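Local coordinates for beta-lactamase Mb2281c (Mycobacterium bovis, PDB 3I7J), which probably hydrolyses beta-lactams or related substrates as a serine hydrolase of the beta-lactamase family, at residues S151-A157 with L244-T248; F227-F233 with W260-S264. All blocks are in the same frame, centred on the assembly; numbering follows the deposited sequence.

In the fold
Contacts 1 and 2 lie on opposite faces of the same antiparallel sheet, their centres 11 Å apart, and both are buried. In contact 1, helix 153-164 packs on strand 242-248 through Val245 and Leu247; in contact 2, helix 256-271 packs on the hairpin formed by strands 224-228 and 232-237. Strands 242-248 and 232-237 are neighbours, joined where Phe233 N lies 2.7 Å from Val246 O, and Leu244 CD2 of the first touches Phe233 CE1 of contact 2 at 3.8 Å. The chemistry differs by face: contact 1 is made mainly by aliphatic side chains, whereas contact 2 is an aromatic cluster centred on Trp260. Together they give the helix-sheet-helix layering of the beta-lactamase fold.

Contact 1: residues S151-A157 with L244-T248; sequences STVADLA and LVVLT
Residues 153-157 form the first turn of a helix that lies along the extended strand 244-248, nearly antiparallel to it at 156°, the two axes 8.8 Å apart at closest. The closest CA pair is Val153 and Val245, at 6.7 Å. Ser151 is still extended, and Thr152 (chi1 p) is the N-cap: its OG1 accepts a capping bond from Asp155 N at 3.1 Å. The turn is closed by Leu156 N to Thr152 O at 2.9 Å and Ala157 N to Val153 O at 2.7 Å. From the strand, Val245 (chi1 t) and Leu247 (m, t) point toward the helix, while the intervening Val246 points away to the other face of the sheet. Leu156 (m, t) points back at them, with CB 3.9 Å from Val245 CG1 and CD1 3.9 Å from Leu247 CD1. Val153 (t), set sideways, completes the interlock: its CG1 is 4.0 Å from Val245 CG1 and its CG2 3.8 Å from Leu247 CD1. Ala16 and Ala18 of strand 15-21 extend the floor beneath Val153. Helix 153-164 thus covers the sheet face opposite helix 256-271 in this beta-lactamase-type fold. No hydrogen bond crosses the interface; Ser151 OG and Asp155 OD2 bond instead to Thr136, so the layer is held by close-fitting aliphatic side chains.

Contact 2: residues F227-F233 with W260-S264; sequences FGQSGGF and WPAIS
An aromatic cluster of Phe227, Phe233 and Trp260 fills the space between a beta hairpin and the helix 256-271 that covers this face of the sheet. Strands 224-228 and 232-237 are joined by a tight turn, closed by Gly228 N to Gly232 O at 2.8 Å and Gly231 N to Gly228 O at 3.1 Å. Residues 260-264 are helical, with Ser264 N to Trp260 O at 3.2 Å and a kink at Pro261, whose N has no bond to the preceding turn. The nearest CA pair, Phe233 and Trp260, is 9.0 Å apart, so long side chains bridge the gap. Trp260 (chi1 m, chi2 8°) reaches in from the helix. Phe233 (chi1 p) meets it edge-to-face, its edge toward the indole face, its centroid 4.8 Å from that of the five-membered ring, planes at 64°, and CD2 3.5 Å from Trp260 CD2. Phe227 (p) is oblique, its CD2 3.6 Å from Trp260 CZ3. The indole edge abuts the turn, Trp260 CZ2 being 3.6 Å from Gly231 C. Ser264 OG donates to Trp260 O at 2.9 Å. Trp10, Trp214 and Phe252 also pack around these rings. A C-terminal helix laid on an antiparallel sheet in this way is typical of the alpha/beta domain of serine beta-lactamases and penicillin-binding proteins.

Contact 1: residues S151-A157 with L244-T248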
ATOM      1  N   SER A 151       0.396  12.474  -3.702  1.00 11.69           N
ATOM      2  CA  SER A 151      -0.812  12.225  -4.479  1.00 12.16           C
ATOM      3  C   SER A 151      -2.031  12.921  -3.876  1.00 15.15           C
ATOM      4  O   SER A 151      -1.919  13.654  -2.888  1.00 13.35           O
ATOM      5  CB  SER A 151      -1.055  10.709  -4.571  1.00  6.06           C
ATOM      6  OG  SER A 151      -2.084  10.404  -5.494  1.00 18.06           O
ATOM      7  N   THR A 152      -3.194  12.678  -4.479  1.00 16.65           N
ATOM      8  CA  THR A 152      -4.465  13.267  -4.045  1.00 10.17           C
ATOM      9  C   THR A 152      -5.482  12.166  -3.803  1.00  8.75           C
ATOM     10  O   THR A 152      -5.306  11.050  -4.275  1.00  9.15           O
ATOM     11  CB  THR A 152      -5.049  14.172  -5.141  1.00 12.33           C
ATOM     12  OG1 THR A 152      -5.349  13.371  -6.296  1.00 13.36           O
ATOM     13  CG2 THR A 152      -4.055  15.259  -5.533  1.00  4.06           C
ATOM     14  N   VAL A 153      -6.554  12.472  -3.075  1.00 13.80           N
ATOM     15  CA  VAL A 153      -7.568  11.453  -2.825  1.00  8.39           C
ATOM     16  C   VAL A 153      -8.218  11.019  -4.143  1.00 10.45           C
ATOM     17  O   VAL A 153      -8.560   9.849  -4.315  1.00  9.99           O
ATOM     18  CB  VAL A 153      -8.651  11.954  -1.839  1.00 11.91           C
ATOM     19  CG1 VAL A 153      -9.757  10.906  -1.691  1.00 12.08           C
ATOM     20  CG2 VAL A 153      -8.014  12.217  -0.480  1.00  5.75           C
ATOM     21  N   ALA A 154      -8.377  11.958  -5.073  1.00  5.62           N
ATOM     22  CA  ALA A 154      -8.975  11.659  -6.375  1.00  9.41           C
ATOM     23  C   ALA A 154      -8.141  10.629  -7.137  1.00 13.66           C
ATOM     24  O   ALA A 154      -8.679   9.684  -7.718  1.00 14.80           O
ATOM     25  CB  ALA A 154      -9.100  12.938  -7.207  1.00  7.33           C
ATOM     26  N   ASP A 155      -6.825  10.835  -7.153  1.00 13.98           N
ATOM     27  CA  ASP A 155      -5.915   9.915  -7.830  1.00 12.24           C
ATOM     28  C   ASP A 155      -5.897   8.564  -7.112  1.00 11.79           C
ATOM     29  O   ASP A 155      -5.917   7.513  -7.753  1.00  7.98           O
ATOM     30  CB  ASP A 155      -4.489  10.484  -7.867  1.00 13.91           C
ATOM     31  CG  ASP A 155      -4.244  11.377  -9.064  1.00 13.79           C
ATOM     32  OD1 ASP A 155      -5.230  11.790  -9.718  1.00 11.52           O
ATOM     33  OD2 ASP A 155      -3.059  11.678  -9.342  1.00 10.98           O
ATOM     34  N   LEU A 156      -5.857   8.590  -5.783  1.00  7.39           N
ATOM     35  CA  LEU A 156      -5.837   7.344  -5.031  1.00  7.75           C
ATOM     36  C   LEU A 156      -7.153   6.602  -5.176  1.00 10.40           C
ATOM     37  O   LEU A 156      -7.192   5.373  -5.097  1.00 11.73           O
ATOM     38  CB  LEU A 156      -5.544   7.600  -3.557  1.00  4.24           C
ATOM     39  CG  LEU A 156      -4.111   7.994  -3.225  1.00  9.98           C
ATOM     40  CD1 LEU A 156      -3.936   7.883  -1.718  1.00 12.71           C
ATOM     41  CD2 LEU A 156      -3.113   7.066  -3.930  1.00 17.42           C
ATOM     42  N   ALA A 157      -8.229   7.357  -5.386  1.00  9.25           N
ATOM     43  CA  ALA A 157      -9.559   6.778  -5.559  1.00 12.91           C
ATOM     44  C   ALA A 157      -9.556   5.935  -6.831  1.00 10.17           C
ATOM     45  O   ALA A 157     -10.113   4.838  -6.862  1.00 12.69           O
ATOM     46  CB  ALA A 157     -10.599   7.887  -5.667  1.00  9.82           C
ATOM     47  N   LEU A 244     -11.422   2.192   0.879  1.00  7.29           N
ATOM     48  CA  LEU A 244     -11.468   3.448   1.609  1.00 15.58           C
ATOM     49  C   LEU A 244     -10.115   4.112   1.550  1.00  9.22           C
ATOM     50  O   LEU A 244      -9.094   3.481   1.808  1.00 13.14           O
ATOM     51  CB  LEU A 244     -11.865   3.221   3.076  1.00  9.79           C
ATOM     52  CG  LEU A 244     -11.728   4.438   4.007  1.00 15.69           C
ATOM     53  CD1 LEU A 244     -12.615   5.581   3.527  1.00 11.85           C
ATOM     54  CD2 LEU A 244     -12.095   4.036   5.432  1.00  5.72           C
ATOM     55  N   VAL A 245     -10.114   5.384   1.183  1.00 12.55           N
ATOM     56  CA  VAL A 245      -8.889   6.161   1.111  1.00 11.00           C
ATOM     57  C   VAL A 245      -9.017   7.333   2.081  1.00 17.49           C
ATOM     58  O   VAL A 245     -10.003   8.069   2.034  1.00 17.51           O
ATOM     59  CB  VAL A 245      -8.661   6.738  -0.306  1.00  7.58           C
ATOM     60  CG1 VAL A 245      -7.589   7.812  -0.254  1.00  4.17           C
ATOM     61  CG2 VAL A 245      -8.234   5.627  -1.272  1.00  4.35           C
ATOM     62  N   VAL A 246      -8.043   7.490   2.973  1.00 12.03           N
ATOM     63  CA  VAL A 246      -8.043   8.611   3.909  1.00 10.78           C
ATOM     64  C   VAL A 246      -6.666   9.261   3.954  1.00  7.28           C
ATOM     65  O   VAL A 246      -5.661   8.593   4.201  1.00 16.02           O
ATOM     66  CB  VAL A 246      -8.427   8.199   5.363  1.00 11.19           C
ATOM     67  CG1 VAL A 246      -8.223   9.390   6.300  1.00  7.96           C
ATOM     68  CG2 VAL A 246      -9.890   7.759   5.430  1.00 11.59           C
ATOM     69  N   LEU A 247      -6.633  10.566   3.708  1.00 10.38           N
ATOM     70  CA  LEU A 247      -5.394  11.340   3.743  1.00 10.68           C
ATOM     71  C   LEU A 247      -5.588  12.557   4.644  1.00 16.53           C
ATOM     72  O   LEU A 247      -6.548  13.317   4.474  1.00 15.02           O
ATOM     73  CB  LEU A 247      -5.002  11.804   2.335  1.00 13.92           C
ATOM     74  CG  LEU A 247      -4.696  10.735   1.277  1.00 15.60           C
ATOM     75  CD1 LEU A 247      -4.332  11.425  -0.034  1.00 11.13           C
ATOM     76  CD2 LEU A 247      -3.558   9.830   1.740  1.00  6.70           C
ATOM     77  N   THR A 248      -4.686  12.722   5.609  1.00 17.96           N
ATOM     78  CA  THR A 248      -4.733  13.845   6.541  1.00 13.35           C
ATOM     79  C   THR A 248      -3.375  14.530   6.614  1.00 22.49           C
ATOM     80  O   THR A 248      -2.351  13.973   6.198  1.00 16.08           O
ATOM     81  CB  THR A 248      -5.096  13.413   7.977  1.00 15.47           C
ATOM     82  OG1 THR A 248      -3.925  12.919   8.647  1.00 18.48           O
ATOM     83  CG2 THR A 248      -6.165  12.333   7.959  1.00  8.48           C
TER

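Contact 2: residues F227-F233 with W260-S264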
ATOM      1  N   PHE A 227      -0.856   1.893   5.249  1.00 15.53           N
ATOM      2  CA  PHE A 227      -1.063   3.190   5.887  1.00 12.91           C
ATOM      3  C   PHE A 227       0.320   3.814   5.927  1.00 10.15           C
ATOM      4  O   PHE A 227       1.312   3.139   5.644  1.00 10.82           O
ATOM      5  CB  PHE A 227      -1.691   3.076   7.292  1.00  8.57           C
ATOM      6  CG  PHE A 227      -0.727   2.729   8.392  1.00 10.59           C
ATOM      7  CD1 PHE A 227      -0.330   1.413   8.600  1.00 11.92           C
ATOM      8  CD2 PHE A 227      -0.243   3.721   9.246  1.00 17.54           C
ATOM      9  CE1 PHE A 227       0.534   1.081   9.644  1.00 11.07           C
ATOM     10  CE2 PHE A 227       0.620   3.405  10.293  1.00 21.87           C
ATOM     11  CZ  PHE A 227       1.011   2.080  10.493  1.00 16.48           C
ATOM     12  N   GLY A 228       0.387   5.105   6.219  1.00 11.97           N
ATOM     13  CA  GLY A 228       1.672   5.782   6.263  1.00 13.55           C
ATOM     14  C   GLY A 228       1.797   6.642   7.499  1.00 13.99           C
ATOM     15  O   GLY A 228       0.788   7.025   8.093  1.00 12.68           O
ATOM     16  N   GLN A 229       3.032   6.948   7.885  1.00 13.91           N
ATOM     17  CA  GLN A 229       3.291   7.761   9.068  1.00 16.23           C
ATOM     18  C   GLN A 229       2.875   9.213   8.875  1.00 14.32           C
ATOM     19  O   GLN A 229       2.901   9.998   9.824  1.00 21.48           O
ATOM     20  CB  GLN A 229       4.778   7.703   9.443  1.00 19.99           C
ATOM     21  CG  GLN A 229       5.272   6.334   9.919  1.00 33.54           C
ATOM     22  CD  GLN A 229       4.613   5.880  11.215  1.00 32.82           C
ATOM     23  OE1 GLN A 229       4.573   6.625  12.199  1.00 37.33           O
ATOM     24  NE2 GLN A 229       4.106   4.653  11.226  1.00 16.86           N
ATOM     25  N   SER A 230       2.505   9.575   7.651  1.00 10.89           N
ATOM     26  CA  SER A 230       2.067  10.940   7.367  1.00 15.99           C
ATOM     27  C   SER A 230       0.587  11.090   7.695  1.00 15.98           C
ATOM     28  O   SER A 230      -0.007  12.137   7.447  1.00 11.60           O
ATOM     29  CB  SER A 230       2.297  11.288   5.896  1.00 15.70           C
ATOM     30  OG  SER A 230       3.669  11.533   5.649  1.00 26.35           O
ATOM     31  N   GLY A 231      -0.001  10.031   8.246  1.00 12.45           N
ATOM     32  CA  GLY A 231      -1.405  10.063   8.611  1.00 10.16           C
ATOM     33  C   GLY A 231      -2.384   9.810   7.481  1.00 17.37           C
ATOM     34  O   GLY A 231      -3.419  10.470   7.388  1.00 10.60           O
ATOM     35  N   GLY A 232      -2.056   8.852   6.617  1.00 12.52           N
ATOM     36  CA  GLY A 232      -2.932   8.516   5.508  1.00 11.12           C
ATOM     37  C   GLY A 232      -2.969   7.006   5.346  1.00 16.77           C
ATOM     38  O   GLY A 232      -2.086   6.314   5.847  1.00 16.28           O
ATOM     39  N   PHE A 233      -3.982   6.481   4.668  1.00  9.70           N
ATOM     40  CA  PHE A 233      -4.059   5.048   4.475  1.00 11.44           C
ATOM     41  C   PHE A 233      -5.016   4.648   3.358  1.00 18.19           C
ATOM     42  O   PHE A 233      -5.822   5.450   2.876  1.00 10.71           O
ATOM     43  CB  PHE A 233      -4.478   4.339   5.778  1.00 10.87           C
ATOM     44  CG  PHE A 233      -5.942   4.508   6.145  1.00 14.94           C
ATOM     45  CD1 PHE A 233      -6.949   3.867   5.422  1.00 11.12           C
ATOM     46  CD2 PHE A 233      -6.305   5.288   7.240  1.00 16.31           C
ATOM     47  CE1 PHE A 233      -8.298   4.001   5.790  1.00 13.29           C
ATOM     48  CE2 PHE A 233      -7.645   5.429   7.613  1.00 16.84           C
ATOM     49  CZ  PHE A 233      -8.643   4.785   6.889  1.00 10.54           C
ATOM     50  N   TRP A 260      -9.310   5.691  13.148  1.00 19.49           N
ATOM     51  CA  TRP A 260      -9.180   4.955  11.896  1.00 17.39           C
ATOM     52  C   TRP A 260     -10.072   3.723  11.836  1.00  9.79           C
ATOM     53  O   TRP A 260     -10.787   3.525  10.865  1.00  9.75           O
ATOM     54  CB  TRP A 260      -7.708   4.617  11.645  1.00 11.35           C
ATOM     55  CG  TRP A 260      -6.939   5.824  11.161  1.00 17.96           C
ATOM     56  CD1 TRP A 260      -7.387   7.118  11.103  1.00 13.06           C
ATOM     57  CD2 TRP A 260      -5.609   5.839  10.633  1.00 14.14           C
ATOM     58  NE1 TRP A 260      -6.416   7.932  10.565  1.00 18.62           N
ATOM     59  CE2 TRP A 260      -5.318   7.172  10.264  1.00 13.77           C
ATOM     60  CE3 TRP A 260      -4.637   4.854  10.429  1.00 16.11           C
ATOM     61  CZ2 TRP A 260      -4.090   7.541   9.704  1.00 14.41           C
ATOM     62  CZ3 TRP A 260      -3.415   5.221   9.873  1.00 16.38           C
ATOM     63  CH2 TRP A 260      -3.155   6.552   9.514  1.00 11.44           C
ATOM     64  N   PRO A 261     -10.051   2.885  12.879  1.00 15.40           N
ATOM     65  CA  PRO A 261     -10.898   1.686  12.873  1.00 16.19           C
ATOM     66  C   PRO A 261     -12.388   2.064  12.870  1.00 16.25           C
ATOM     67  O   PRO A 261     -13.207   1.421  12.211  1.00 14.04           O
ATOM     68  CB  PRO A 261     -10.490   0.971  14.161  1.00 15.49           C
ATOM     69  CG  PRO A 261      -9.055   1.397  14.341  1.00 16.28           C
ATOM     70  CD  PRO A 261      -9.118   2.862  14.020  1.00 12.94           C
ATOM     71  N   ALA A 262     -12.725   3.120  13.603  1.00  9.64           N
ATOM     72  CA  ALA A 262     -14.103   3.578  13.697  1.00 13.68           C
ATOM     73  C   ALA A 262     -14.669   4.040  12.365  1.00 15.04           C
ATOM     74  O   ALA A 262     -15.797   3.690  12.015  1.00 12.37           O
ATOM     75  CB  ALA A 262     -14.214   4.709  14.728  1.00 14.50           C
ATOM     76  N   ILE A 263     -13.900   4.821  11.609  1.00 12.66           N
ATOM     77  CA  ILE A 263     -14.413   5.291  10.324  1.00 13.97           C
ATOM     78  C   ILE A 263     -14.496   4.130   9.336  1.00 11.54           C
ATOM     79  O   ILE A 263     -15.353   4.113   8.451  1.00 18.89           O
ATOM     80  CB  ILE A 263     -13.554   6.437   9.742  1.00 15.96           C
ATOM     81  CG1 ILE A 263     -14.269   7.035   8.530  1.00 12.58           C
ATOM     82  CG2 ILE A 263     -12.169   5.933   9.359  1.00 14.32           C
ATOM     83  CD1 ILE A 263     -13.578   8.265   7.978  1.00 20.80           C
ATOM     84  N   SER A 264     -13.622   3.145   9.513  1.00 16.29           N
ATOM     85  CA  SER A 264     -13.614   1.976   8.644  1.00 12.59           C
ATOM     86  C   SER A 264     -14.886   1.157   8.830  1.00 10.78           C
ATOM     87  O   SER A 264     -15.539   0.779   7.854  1.00 15.14           O
ATOM     88  CB  SER A 264     -12.386   1.111   8.934  1.00 15.74           C
ATOM     89  OG  SER A 264     -11.200   1.785   8.551  1.00 13.20           O
TER